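Local coordinates for probable outer membrane protein (Pseudomonas aeruginosa, PDB 3DWO), which forms a beta barrel of the FadL family in the outer membrane and probably takes up long-chain fatty acids or similar hydrophobic compounds, at residues 242-247 and 274-279. Sequence-based numbering, arbitrary orientation.
Sequences GHYNLY and MGASAS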
loop_
_atom_site.group_PDB
_atom_site.type_symbol
_atom_site.label_atom_id
_atom_site.label_comp_id
_atom_site.label_asym_id
_atom_site.label_seq_id
_atom_site.Cartn_x
_atom_site.Cartn_y
_atom_site.Cartn_z
ATOM N N GLY A 242 5.253 -12.365 14.199
ATOM C CA GLY A 242 5.528 -13.581 13.461
ATOM C C GLY A 242 6.928 -14.108 13.755
ATOM O O GLY A 242 7.305 -14.264 14.919
ATOM N N HIS A 243 7.702 -14.365 12.704
ATOM C CA HIS A 243 9.052 -14.910 12.853
ATOM C C HIS A 243 9.978 -14.412 11.756
ATOM O O HIS A 243 9.539 -13.803 10.783
ATOM C CB HIS A 243 9.013 -16.443 12.749
ATOM C CG HIS A 243 7.966 -17.083 13.604
ATOM N ND1 HIS A 243 8.200 -17.471 14.907
ATOM C CD2 HIS A 243 6.660 -17.351 13.361
ATOM C CE1 HIS A 243 7.083 -17.947 15.430
ATOM N NE2 HIS A 243 6.134 -17.884 14.513
ATOM N N TYR A 244 11.267 -14.691 11.924
ATOM C CA TYR A 244 12.268 -14.351 10.920
ATOM C C TYR A 244 13.212 -15.538 10.929
ATOM O O TYR A 244 13.369 -16.207 11.947
ATOM C CB TYR A 244 13.033 -13.053 11.268
ATOM C CG TYR A 244 14.168 -13.201 12.268
ATOM C CD1 TYR A 244 15.369 -13.826 11.915
ATOM C CD2 TYR A 244 14.044 -12.710 13.571
ATOM C CE1 TYR A 244 16.415 -13.957 12.837
ATOM C CE2 TYR A 244 15.085 -12.837 14.503
ATOM C CZ TYR A 244 16.263 -13.458 14.130
ATOM O OH TYR A 244 17.287 -13.580 15.043
ATOM N N ASN A 245 13.819 -15.816 9.786
ATOM C CA ASN A 245 14.766 -16.906 9.689
ATOM C C ASN A 245 15.754 -16.512 8.609
ATOM O O ASN A 245 15.455 -15.670 7.757
ATOM C CB ASN A 245 14.058 -18.228 9.345
ATOM C CG ASN A 245 13.639 -18.317 7.895
ATOM O OD1 ASN A 245 14.463 -18.542 7.013
ATOM N ND2 ASN A 245 12.352 -18.144 7.640
ATOM N N LEU A 246 16.946 -17.088 8.671
ATOM C CA LEU A 246 17.969 -16.788 7.694
ATOM C C LEU A 246 18.220 -18.047 6.891
ATOM O O LEU A 246 18.499 -19.098 7.461
ATOM C CB LEU A 246 19.267 -16.361 8.385
ATOM C CG LEU A 246 19.288 -15.082 9.224
ATOM C CD1 LEU A 246 18.205 -15.127 10.281
ATOM C CD2 LEU A 246 20.647 -14.950 9.886
ATOM N N TYR A 247 18.098 -17.943 5.573
ATOM C CA TYR A 247 18.361 -19.081 4.712
ATOM C C TYR A 247 19.759 -18.887 4.150
ATOM O O TYR A 247 19.943 -18.180 3.159
ATOM C CB TYR A 247 17.346 -19.161 3.568
ATOM C CG TYR A 247 17.832 -20.017 2.418
ATOM C CD1 TYR A 247 18.437 -21.254 2.651
ATOM C CD2 TYR A 247 17.746 -19.566 1.102
ATOM C CE1 TYR A 247 18.956 -22.020 1.602
ATOM C CE2 TYR A 247 18.259 -20.322 0.046
ATOM C CZ TYR A 247 18.867 -21.546 0.305
ATOM O OH TYR A 247 19.422 -22.275 -0.725
ATOM N N MET A 274 19.616 -17.978 13.860
ATOM C CA MET A 274 19.264 -18.500 12.547
ATOM C C MET A 274 17.760 -18.391 12.330
ATOM O O MET A 274 17.279 -18.484 11.204
ATOM C CB MET A 274 19.723 -19.960 12.396
ATOM C CG MET A 274 21.234 -20.118 12.255
ATOM S SD MET A 274 21.934 -19.082 10.923
ATOM C CE MET A 274 21.500 -20.054 9.480
ATOM N N GLY A 275 17.034 -18.176 13.420
ATOM C CA GLY A 275 15.590 -18.043 13.362
ATOM C C GLY A 275 15.037 -17.717 14.741
ATOM O O GLY A 275 15.579 -18.170 15.741
ATOM N N ALA A 276 13.968 -16.931 14.803
ATOM C CA ALA A 276 13.374 -16.567 16.084
ATOM C C ALA A 276 12.050 -15.856 15.849
ATOM O O ALA A 276 11.717 -15.520 14.718
ATOM C CB ALA A 276 14.326 -15.654 16.865
ATOM N N SER A 277 11.292 -15.636 16.916
ATOM C CA SER A 277 10.015 -14.942 16.795
ATOM C C SER A 277 10.359 -13.478 16.509
ATOM O O SER A 277 11.496 -13.058 16.734
ATOM C CB SER A 277 9.219 -15.073 18.095
ATOM O OG SER A 277 9.944 -14.528 19.177
ATOM N N ALA A 278 9.397 -12.701 16.017
ATOM C CA ALA A 278 9.683 -11.311 15.679
ATOM C C ALA A 278 8.447 -10.430 15.597
ATOM O O ALA A 278 7.322 -10.918 15.544
ATOM C CB ALA A 278 10.417 -11.267 14.344
ATOM N N SER A 279 8.672 -9.122 15.568
ATOM C CA SER A 279 7.581 -8.158 15.451
ATOM C C SER A 279 8.073 -6.929 14.692
ATOM O O SER A 279 9.277 -6.716 14.546
ATOM C CB SER A 279 7.070 -7.736 16.833
ATOM O OG SER A 279 8.037 -6.958 17.515
#
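Five backbone hydrogen bonds join 242-247 to 274-279 as antiparallel partners. Gly242 and Ala278 exchange N-H and C=O in both directions, as do Tyr244 and Ala276; Leu246 N closes the ladder on Met274 O at 2.9 Å. The bonds differ in approach: Tyr244 N meets Ala276 O nearly along the C=O axis (173° at the oxygen), whereas Ala278 N reaches Gly242 O from above the carbonyl plane, at 121°. Between the bonded pairs, Gly275 CA closes to 3.2 Å from Tyr244 O in a CA-H...O contact.

The Tyr244 ring packs on the small residues opposite. Its CG sits in the crowded position between the backbone N and carbonyl carbon (chi1 81°), and the ring swings toward 274-279. Ala276 N stands 4.1 Å above the ring plane, over its centre. Ala278 CB abuts the edge, 4.0 Å from Tyr244 CD2. Ala276 CB packs 3.8 Å from Tyr244 CE2. Nearer the loop, Leu246 CD1 lies 3.6 Å from Met274 O, and Met274, bent at chi2 and chi3, brings CE back to within 3.7 Å of Leu246 O.

Second-shell bonds fix the polar ends: Tyr244 OH pairs with Arg273 N, and Asn245 OD1 takes a hydrogen bond from Arg204 of strand 201-220, which flanks 226-248. Ile258 of helix 253-259 touches both Leu246 and Met274. The chain thus leaves strand 226-248, passes through two short helices and returns as strand 275-281 beside it. Backbone ladder and tyrosine hydroxyl, bonded just before Met274, together hold this returning chain against the barrel strand.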